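Local coordinates for vinylacetyl-CoA Delta-isomerase (Nitrosopumilus maritimus SCM1, PDB 6VJR), which probably dehydrates 4-hydroxybutyryl-CoA and isomerises vinylacetyl-CoA, as an oxygen-tolerant enzyme that carries FAD and a [4Fe-4S] cluster, at residues A[7-12]-A[34-39]; A[286-291]-A[352-357]; A[302-307]-A[327-332]. All blocks are in the same frame, centred on the assembly; numbering follows the deposited sequence.

Contact 1: residues A[7-12]-A[34-39]; sequences DYIESL and MIRPSI
Helix 5-11, the short N-terminal helix of the HpaB-type N-terminal region, packs against the first turn of helix 36-51, which follows it after a link with short strands but no helix. Apolar contacts carry most of the joint, and I39 is their hub. Its CG2 branch stands anti to the backbone N, and I39 CG2 meets I9 CG1 at 3.8 Å, the two side chains crossing obliquely. Its CG1 branch, beside the backbone N (chi1 -71°), runs tip to tip into L12, whose CD1 lies 3.8 Å from I39 CG1. Two beta-branched isoleucines and a leucine suit this place because their forked ends fill a buried seam. The aromatic contact is different in kind: the Y8 ring presents its edge to the backbone, with Y8 CE2 3.7 Å from I39 O and that oxygen in the ring plane. The phenol hydroxyl hydrogen-bonds N192 O, so tyrosine serves both as apolar filler and as a polar tie; the Y8 ring also meets that of Y46, farther along helix 36-51. Within each segment a serine hydroxyl bonds a backbone carbonyl three residues earlier, on a lone pair: S11 OG to Y8 O at 2.6 Å, S38 OG to I35 O at 2.8 Å. S11 OG also bonds H194 NE2, and S38 OG also bonds N192 ND2. At the partly exposed margin R36 bends at chi2 (55°) and crosses I9 at about a right angle. Its NE bonds N40 and its NH1 bonds V30 O, bonds that limit its rotation; I9 CG2 lies over one guanidinium face, offset toward the rim, while I9 CD1 approaches R36 NH2 to 3.9 Å.

Contact 2: residues A[286-291]-A[352-357]; sequences TCYHRR and SGVYLN. With FE (Fe (III) ion), chain I.
The iron-binding helix 278-292, beside the active-site cluster, packs here against the short strand 355-356 and N357. H289 points away from the strand and binds FE through NE2 at 2.3 Å, while D105, in the second shell, hydrogen-bonds its ND1 and so orients the ring. On the strand side, Y288 OH donates to Y355 O at 2.6 Å, from above the carbonyl plane. L356 CD1 lies over one face of the Y288 ring, offset toward the rim, 3.7 Å from the ring centroid, a CH-pi contact; a leucine methyl can approach a ring face in this way, and this one also touches C287 SG. N357, its CG in the crowded position between backbone N and carbonyl carbon (chi1 58°), turns its amide toward the C287 carbonyl. N357 ND2 bonds C287 O at 2.9 Å, nearly straight (165°) at the donor but from above the carbonyl plane, and is shared with S343. R291 folds back at chi2 and chi3, lays its CG against N357 ND2 and gives R291 NE to Y288 O at 2.9 Å; its NH1 reaches Q83 and S344. These bonds satisfy buried polar groups behind the helix of an Fe(III) site formed by H289, Y293 and E443, beside the [4Fe-4S] cluster, which H289 also touches.

Contact 3: residues A[302-307]-A[327-332]; sequences VLIGAA and IEMTHL
Two consecutive antiparallel helices, 295-314 and 320-345, form a helical hairpin of the C-terminal, acyl-CoA-dehydrogenase-like helical part of the chain. Their local axes run at 177° and 10.2 Å apart, a spacing spanned by I304 and M329. These two face each other and slide past in opposite directions, with I304 CG1 3.8 Å from M329 CB. M329 leaves its helix with CG beside the backbone N (chi1 -67°), extends at chi2 and bends at chi3 (80°), which carries its CE across to the other helix. M329 CE lies 4.0 Å from I304 CA and 4.1 Å from A307 CB; the small alanine admits the methionine tip close to the backbone. I304 CD1 goes the other way and crosses T330 at about a right angle, 3.8 Å from T330 OG1, a hydroxyl bonded to I326 O within its own helix. Helix 372-384 packs on M329 through I376 and L379, and on the outer side of 327-332 E328 forms salt bridges with R371 and R455 of the second subunit. With the threonine oxygen already satisfied by its helix, van der Waals packing carries the contact between the two segments.

In the fold
All three contacts are buried and none is a surface patch, yet they differ in chemistry with their place. Contact 1 lies in the N-terminal part of the chain and joins two helices through aliphatic packing, with a partly exposed arginine at its margin. Contacts 2 and 3 share the C-terminal part, on the successive helices 278-292 and 295-314, their centres 28 Å apart. Contact 2, which holds an iron ligand, is the polar one, joining a helix to strand 355-356 and the residue after it by two hydrogen bonds and a CH-pi contact. Contact 3, between its two segments, is mainly apolar packing, whereas its outer side meets the second subunit; the segments of contacts 1 and 2 touch no other chain.

Contact 1: residues A[7-12]-A[34-39]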
loop_
_atom_site.group_PDB
_atom_site.type_symbol
_atom_site.label_atom_id
_atom_site.label_comp_id
_atom_site.label_asym_id
_atom_site.label_seq_id
_atom_site.Cartn_x
_atom_site.Cartn_y
_atom_site.Cartn_z
ATOM N N ASP A 7 40.311 -14.820 -18.247
ATOM C CA ASP A 7 41.356 -13.826 -18.438
ATOM C C ASP A 7 41.220 -12.709 -17.389
ATOM O O ASP A 7 42.201 -12.218 -16.828
ATOM C CB ASP A 7 41.255 -13.195 -19.812
ATOM C CG ASP A 7 41.603 -14.051 -21.022
ATOM O OD1 ASP A 7 42.254 -15.095 -20.869
ATOM O OD2 ASP A 7 41.156 -13.673 -22.115
ATOM N N TYR A 8 39.974 -12.310 -17.119
ATOM C CA TYR A 8 39.701 -11.263 -16.142
ATOM C C TYR A 8 40.157 -11.692 -14.750
ATOM O O TYR A 8 40.863 -10.961 -14.062
ATOM C CB TYR A 8 38.227 -10.906 -16.166
ATOM C CG TYR A 8 37.803 -10.162 -14.909
ATOM C CD1 TYR A 8 38.223 -8.844 -14.655
ATOM C CD2 TYR A 8 37.040 -10.788 -13.947
ATOM C CE1 TYR A 8 37.880 -8.182 -13.489
ATOM C CE2 TYR A 8 36.640 -10.111 -12.816
ATOM C CZ TYR A 8 37.075 -8.822 -12.568
ATOM O OH TYR A 8 36.654 -8.226 -11.421
ATOM N N ILE A 9 39.817 -12.916 -14.364
ATOM C CA ILE A 9 40.234 -13.409 -13.054
ATOM C C ILE A 9 41.763 -13.402 -12.928
ATOM O O ILE A 9 42.305 -12.931 -11.940
ATOM C CB ILE A 9 39.600 -14.769 -12.781
ATOM C CG1 ILE A 9 38.092 -14.593 -12.660
ATOM C CG2 ILE A 9 40.196 -15.471 -11.562
ATOM C CD1 ILE A 9 37.327 -15.899 -12.621
ATOM N N GLU A 10 42.472 -13.813 -13.986
ATOM C CA GLU A 10 43.916 -13.795 -13.964
ATOM C C GLU A 10 44.471 -12.374 -13.836
ATOM O O GLU A 10 45.457 -12.197 -13.141
ATOM C CB GLU A 10 44.401 -14.458 -15.250
ATOM C CG GLU A 10 45.914 -14.610 -15.311
ATOM C CD GLU A 10 46.557 -15.384 -14.172
ATOM O OE1 GLU A 10 45.965 -16.373 -13.655
ATOM O OE2 GLU A 10 47.686 -14.966 -13.804
ATOM N N SER A 11 43.822 -11.372 -14.451
ATOM C CA SER A 11 44.259 -9.978 -14.392
ATOM C C SER A 11 44.181 -9.399 -12.963
ATOM O O SER A 11 44.829 -8.383 -12.680
ATOM C CB SER A 11 43.407 -9.096 -15.318
ATOM O OG SER A 11 42.161 -8.740 -14.682
ATOM N N LEU A 12 43.439 -10.064 -12.055
ATOM C CA LEU A 12 43.272 -9.596 -10.669
ATOM C C LEU A 12 44.325 -10.169 -9.724
ATOM O O LEU A 12 44.342 -9.818 -8.537
ATOM C CB LEU A 12 41.896 -9.980 -10.123
ATOM C CG LEU A 12 40.690 -9.342 -10.809
ATOM C CD1 LEU A 12 39.408 -9.805 -10.142
ATOM C CD2 LEU A 12 40.826 -7.830 -10.801
ATOM N N MET A 34 35.388 -15.215 0.685
ATOM C CA MET A 34 34.353 -14.212 0.863
ATOM C C MET A 34 34.280 -13.264 -0.324
ATOM O O MET A 34 33.217 -12.683 -0.589
ATOM C CB MET A 34 34.572 -13.416 2.151
ATOM C CG MET A 34 33.452 -12.472 2.483
ATOM S SD MET A 34 33.575 -11.804 4.144
ATOM C CE MET A 34 32.960 -10.117 3.914
ATOM N N ILE A 35 35.387 -13.143 -1.049
ATOM C CA ILE A 35 35.534 -12.176 -2.126
ATOM C C ILE A 35 35.315 -12.840 -3.485
ATOM O O ILE A 35 34.795 -12.216 -4.418
ATOM C CB ILE A 35 36.898 -11.487 -2.028
ATOM C CG1 ILE A 35 37.112 -10.850 -0.640
ATOM C CG2 ILE A 35 37.100 -10.479 -3.168
ATOM C CD1 ILE A 35 38.464 -10.172 -0.478
ATOM N N ARG A 36 35.684 -14.114 -3.612
ATOM C CA ARG A 36 35.658 -14.759 -4.907
ATOM C C ARG A 36 34.260 -14.707 -5.537
ATOM O O ARG A 36 34.136 -14.517 -6.737
ATOM C CB ARG A 36 36.207 -16.184 -4.873
ATOM C CG ARG A 36 36.150 -16.918 -6.209
ATOM C CD ARG A 36 36.850 -16.146 -7.295
ATOM N NE ARG A 36 36.993 -17.002 -8.473
ATOM C CZ ARG A 36 38.017 -17.792 -8.742
ATOM N NH1 ARG A 36 39.042 -17.845 -7.924
ATOM N NH2 ARG A 36 37.984 -18.573 -9.796
ATOM N N PRO A 37 33.133 -14.864 -4.819
ATOM C CA PRO A 37 31.829 -14.822 -5.501
ATOM C C PRO A 37 31.592 -13.506 -6.244
ATOM O O PRO A 37 30.978 -13.489 -7.300
ATOM C CB PRO A 37 30.823 -15.034 -4.352
ATOM C CG PRO A 37 31.639 -15.860 -3.360
ATOM C CD PRO A 37 33.008 -15.230 -3.397
ATOM N N SER A 38 32.051 -12.370 -5.675
ATOM C CA SER A 38 31.903 -11.102 -6.379
ATOM C C SER A 38 32.740 -11.046 -7.664
ATOM O O SER A 38 32.325 -10.462 -8.671
ATOM C CB SER A 38 32.216 -9.941 -5.471
ATOM O OG SER A 38 33.570 -9.833 -5.059
ATOM N N ILE A 39 33.918 -11.631 -7.615
ATOM C CA ILE A 39 34.773 -11.761 -8.798
ATOM C C ILE A 39 34.069 -12.563 -9.883
ATOM O O ILE A 39 34.142 -12.242 -11.066
ATOM C CB ILE A 39 36.148 -12.288 -8.373
ATOM C CG1 ILE A 39 36.874 -11.161 -7.603
ATOM C CG2 ILE A 39 36.955 -12.798 -9.543
ATOM C CD1 ILE A 39 38.075 -11.618 -6.832
#

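Contact 2: residues A[286-291]-A[352-357]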
loop_
_atom_site.group_PDB
_atom_site.type_symbol
_atom_site.label_atom_id
_atom_site.label_comp_id
_atom_site.label_asym_id
_atom_site.label_seq_id
_atom_site.Cartn_x
_atom_site.Cartn_y
_atom_site.Cartn_z
ATOM N N THR A 286 23.351 10.132 -11.867
ATOM C CA THR A 286 22.163 9.581 -11.237
ATOM C C THR A 286 21.036 9.333 -12.237
ATOM O O THR A 286 20.256 8.393 -12.055
ATOM C CB THR A 286 21.684 10.366 -10.012
ATOM O OG1 THR A 286 21.327 11.703 -10.372
ATOM C CG2 THR A 286 22.721 10.331 -8.904
ATOM N N CYS A 287 20.905 10.167 -13.256
ATOM C CA CYS A 287 19.918 9.941 -14.298
ATOM C C CYS A 287 20.124 8.552 -14.907
ATOM O O CYS A 287 19.172 7.783 -15.025
ATOM C CB CYS A 287 20.067 11.025 -15.356
ATOM S SG CYS A 287 18.883 10.918 -16.713
ATOM N N TYR A 288 21.346 8.251 -15.369
ATOM C CA TYR A 288 21.601 6.927 -15.899
ATOM C C TYR A 288 21.365 5.852 -14.850
ATOM O O TYR A 288 20.723 4.810 -15.101
ATOM C CB TYR A 288 23.029 6.800 -16.413
ATOM C CG TYR A 288 23.366 7.552 -17.699
ATOM C CD1 TYR A 288 22.816 7.211 -18.919
ATOM C CD2 TYR A 288 24.179 8.676 -17.657
ATOM C CE1 TYR A 288 23.135 7.906 -20.060
ATOM C CE2 TYR A 288 24.526 9.364 -18.800
ATOM C CZ TYR A 288 23.936 9.033 -20.000
ATOM O OH TYR A 288 24.273 9.716 -21.144
ATOM N N HIS A 289 22.005 6.045 -13.700
ATOM C CA HIS A 289 22.091 4.952 -12.749
ATOM C C HIS A 289 20.724 4.597 -12.147
ATOM O O HIS A 289 20.469 3.414 -11.895
ATOM C CB HIS A 289 23.147 5.195 -11.689
ATOM C CG HIS A 289 23.588 3.922 -11.052
ATOM N ND1 HIS A 289 24.191 2.885 -11.727
ATOM C CD2 HIS A 289 23.426 3.492 -9.784
ATOM C CE1 HIS A 289 24.370 1.872 -10.853
ATOM N NE2 HIS A 289 23.910 2.229 -9.662
ATOM N N ARG A 290 19.843 5.585 -11.992
ATOM C CA ARG A 290 18.513 5.363 -11.424
ATOM C C ARG A 290 17.675 4.441 -12.313
ATOM O O ARG A 290 16.764 3.796 -11.833
ATOM C CB ARG A 290 17.839 6.698 -11.112
ATOM C CG ARG A 290 18.395 7.263 -9.814
ATOM C CD ARG A 290 17.876 8.600 -9.418
ATOM N NE ARG A 290 18.556 9.067 -8.213
ATOM C CZ ARG A 290 18.656 10.336 -7.861
ATOM N NH1 ARG A 290 17.911 11.246 -8.440
ATOM N NH2 ARG A 290 19.536 10.690 -6.964
ATOM N N ARG A 291 18.009 4.290 -13.605
ATOM C CA ARG A 291 17.322 3.276 -14.394
ATOM C C ARG A 291 18.194 2.077 -14.797
ATOM O O ARG A 291 17.687 1.140 -15.434
ATOM C CB ARG A 291 16.521 3.824 -15.558
ATOM C CG ARG A 291 17.208 4.702 -16.556
ATOM C CD ARG A 291 17.944 3.968 -17.699
ATOM N NE ARG A 291 19.323 3.630 -17.361
ATOM C CZ ARG A 291 20.273 3.306 -18.274
ATOM N NH1 ARG A 291 19.977 3.107 -19.572
ATOM N NH2 ARG A 291 21.512 3.141 -17.864
ATOM N N SER A 352 27.656 16.538 -26.588
ATOM C CA SER A 352 28.846 15.741 -26.897
ATOM C C SER A 352 28.600 14.581 -27.869
ATOM O O SER A 352 29.561 13.972 -28.344
ATOM C CB SER A 352 29.426 15.190 -25.619
ATOM O OG SER A 352 28.570 14.221 -25.042
ATOM N N GLY A 353 27.323 14.213 -28.077
ATOM C CA GLY A 353 26.944 13.105 -28.932
ATOM C C GLY A 353 26.370 11.911 -28.177
ATOM O O GLY A 353 25.690 11.079 -28.788
ATOM N N VAL A 354 26.689 11.799 -26.880
ATOM C CA VAL A 354 26.139 10.725 -26.064
ATOM C C VAL A 354 24.633 10.945 -25.882
ATOM O O VAL A 354 24.170 12.069 -25.814
ATOM C CB VAL A 354 26.853 10.583 -24.698
ATOM C CG1 VAL A 354 26.633 11.791 -23.800
ATOM C CG2 VAL A 354 26.479 9.318 -23.959
ATOM N N TYR A 355 23.875 9.854 -25.787
ATOM C CA TYR A 355 22.459 9.875 -25.438
ATOM C C TYR A 355 22.296 9.763 -23.919
ATOM O O TYR A 355 22.992 8.974 -23.259
ATOM C CB TYR A 355 21.674 8.775 -26.161
ATOM C CG TYR A 355 21.242 9.200 -27.550
ATOM C CD1 TYR A 355 22.176 9.528 -28.528
ATOM C CD2 TYR A 355 19.896 9.328 -27.874
ATOM C CE1 TYR A 355 21.770 9.994 -29.767
ATOM C CE2 TYR A 355 19.483 9.789 -29.103
ATOM C CZ TYR A 355 20.427 10.125 -30.052
ATOM O OH TYR A 355 20.063 10.575 -31.285
ATOM N N LEU A 356 21.397 10.585 -23.382
ATOM C CA LEU A 356 20.981 10.553 -21.978
ATOM C C LEU A 356 19.530 10.102 -21.901
ATOM O O LEU A 356 18.665 10.613 -22.604
ATOM C CB LEU A 356 21.172 11.966 -21.420
ATOM C CG LEU A 356 20.789 12.168 -19.950
ATOM C CD1 LEU A 356 21.762 11.424 -19.049
ATOM C CD2 LEU A 356 20.757 13.610 -19.587
ATOM N N ASN A 357 19.242 9.149 -21.018
ATOM C CA ASN A 357 17.894 8.682 -20.802
ATOM C C ASN A 357 17.048 9.773 -20.134
ATOM O O ASN A 357 17.540 10.774 -19.619
ATOM C CB ASN A 357 17.915 7.426 -19.933
ATOM C CG ASN A 357 18.594 7.706 -18.622
ATOM O OD1 ASN A 357 19.792 7.991 -18.550
ATOM N ND2 ASN A 357 17.825 7.645 -17.558
HETATM FE FE FE I . 23.519 1.156 -7.692
#

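Contact 3: residues A[302-307]-A[327-332]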
loop_
_atom_site.group_PDB
_atom_site.type_symbol
_atom_site.label_atom_id
_atom_site.label_comp_id
_atom_site.label_asym_id
_atom_site.label_seq_id
_atom_site.Cartn_x
_atom_site.Cartn_y
_atom_site.Cartn_z
ATOM N N VAL A 302 14.624 -14.331 -10.568
ATOM C CA VAL A 302 15.203 -15.430 -9.787
ATOM C C VAL A 302 14.366 -15.695 -8.529
ATOM O O VAL A 302 14.055 -16.842 -8.240
ATOM C CB VAL A 302 16.679 -15.142 -9.447
ATOM C CG1 VAL A 302 17.233 -16.170 -8.473
ATOM C CG2 VAL A 302 17.549 -15.044 -10.684
ATOM N N LEU A 303 14.031 -14.653 -7.767
ATOM C CA LEU A 303 13.283 -14.800 -6.524
ATOM C C LEU A 303 11.895 -15.386 -6.777
ATOM O O LEU A 303 11.396 -16.216 -6.043
ATOM C CB LEU A 303 13.315 -13.475 -5.789
ATOM C CG LEU A 303 12.747 -13.541 -4.370
ATOM C CD1 LEU A 303 13.331 -14.620 -3.545
ATOM C CD2 LEU A 303 12.982 -12.171 -3.710
ATOM N N ILE A 304 11.253 -14.930 -7.854
ATOM C CA ILE A 304 9.950 -15.448 -8.246
ATOM C C ILE A 304 10.079 -16.943 -8.560
ATOM O O ILE A 304 9.309 -17.793 -8.114
ATOM C CB ILE A 304 9.399 -14.660 -9.433
ATOM C CG1 ILE A 304 9.035 -13.244 -9.044
ATOM C CG2 ILE A 304 8.249 -15.422 -10.083
ATOM C CD1 ILE A 304 8.823 -12.325 -10.226
ATOM N N GLY A 305 11.113 -17.285 -9.327
ATOM C CA GLY A 305 11.396 -18.664 -9.632
ATOM C C GLY A 305 11.643 -19.505 -8.369
ATOM O O GLY A 305 11.214 -20.660 -8.303
ATOM N N ALA A 306 12.361 -18.950 -7.387
ATOM C CA ALA A 306 12.605 -19.662 -6.152
ATOM C C ALA A 306 11.307 -19.889 -5.388
ATOM O O ALA A 306 11.092 -20.993 -4.874
ATOM C CB ALA A 306 13.600 -18.936 -5.333
ATOM N N ALA A 307 10.450 -18.856 -5.315
ATOM C CA ALA A 307 9.185 -18.990 -4.608
ATOM C C ALA A 307 8.320 -20.073 -5.299
ATOM O O ALA A 307 7.687 -20.912 -4.662
ATOM C CB ALA A 307 8.512 -17.642 -4.606
ATOM N N ILE A 327 1.778 -13.866 -9.184
ATOM C CA ILE A 327 1.335 -12.814 -10.104
ATOM C C ILE A 327 1.691 -11.428 -9.569
ATOM O O ILE A 327 2.182 -10.559 -10.295
ATOM C CB ILE A 327 -0.143 -12.958 -10.462
ATOM C CG1 ILE A 327 -0.451 -14.244 -11.230
ATOM C CG2 ILE A 327 -0.637 -11.722 -11.187
ATOM C CD1 ILE A 327 -1.923 -14.638 -11.255
ATOM N N GLU A 328 1.454 -11.188 -8.288
ATOM C CA GLU A 328 1.768 -9.879 -7.739
ATOM C C GLU A 328 3.260 -9.570 -7.874
ATOM O O GLU A 328 3.665 -8.457 -8.176
ATOM C CB GLU A 328 1.348 -9.754 -6.285
ATOM C CG GLU A 328 1.377 -8.317 -5.758
ATOM C CD GLU A 328 0.413 -7.333 -6.433
ATOM O OE1 GLU A 328 -0.625 -7.789 -6.991
ATOM O OE2 GLU A 328 0.673 -6.097 -6.444
ATOM N N MET A 329 4.087 -10.537 -7.491
ATOM C CA MET A 329 5.529 -10.359 -7.538
ATOM C C MET A 329 5.873 -9.969 -8.985
ATOM O O MET A 329 6.690 -9.092 -9.227
ATOM C CB MET A 329 6.225 -11.658 -7.106
ATOM C CG MET A 329 6.021 -12.042 -5.636
ATOM S SD MET A 329 6.490 -13.742 -5.249
ATOM C CE MET A 329 8.274 -13.627 -5.093
ATOM N N THR A 330 5.295 -10.706 -9.925
ATOM C CA THR A 330 5.611 -10.490 -11.337
ATOM C C THR A 330 5.205 -9.079 -11.786
ATOM O O THR A 330 5.985 -8.360 -12.444
ATOM C CB THR A 330 4.896 -11.541 -12.206
ATOM O OG1 THR A 330 5.391 -12.844 -11.890
ATOM C CG2 THR A 330 5.119 -11.293 -13.668
ATOM N N HIS A 331 4.005 -8.656 -11.379
ATOM C CA HIS A 331 3.470 -7.343 -11.719
ATOM C C HIS A 331 4.361 -6.215 -11.175
ATOM O O HIS A 331 4.750 -5.289 -11.888
ATOM C CB HIS A 331 2.062 -7.192 -11.122
ATOM C CG HIS A 331 1.573 -5.797 -11.255
ATOM N ND1 HIS A 331 1.245 -5.193 -12.446
ATOM C CD2 HIS A 331 1.391 -4.892 -10.330
ATOM C CE1 HIS A 331 0.971 -3.912 -12.221
ATOM N NE2 HIS A 331 1.000 -3.715 -10.908
ATOM N N LEU A 332 4.748 -6.308 -9.909
ATOM C CA LEU A 332 5.620 -5.274 -9.321
ATOM C C LEU A 332 6.989 -5.230 -10.018
ATOM O O LEU A 332 7.562 -4.178 -10.304
ATOM C CB LEU A 332 5.761 -5.565 -7.832
ATOM C CG LEU A 332 4.488 -5.479 -6.990
ATOM C CD1 LEU A 332 4.784 -5.818 -5.546
ATOM C CD2 LEU A 332 3.890 -4.072 -7.071
#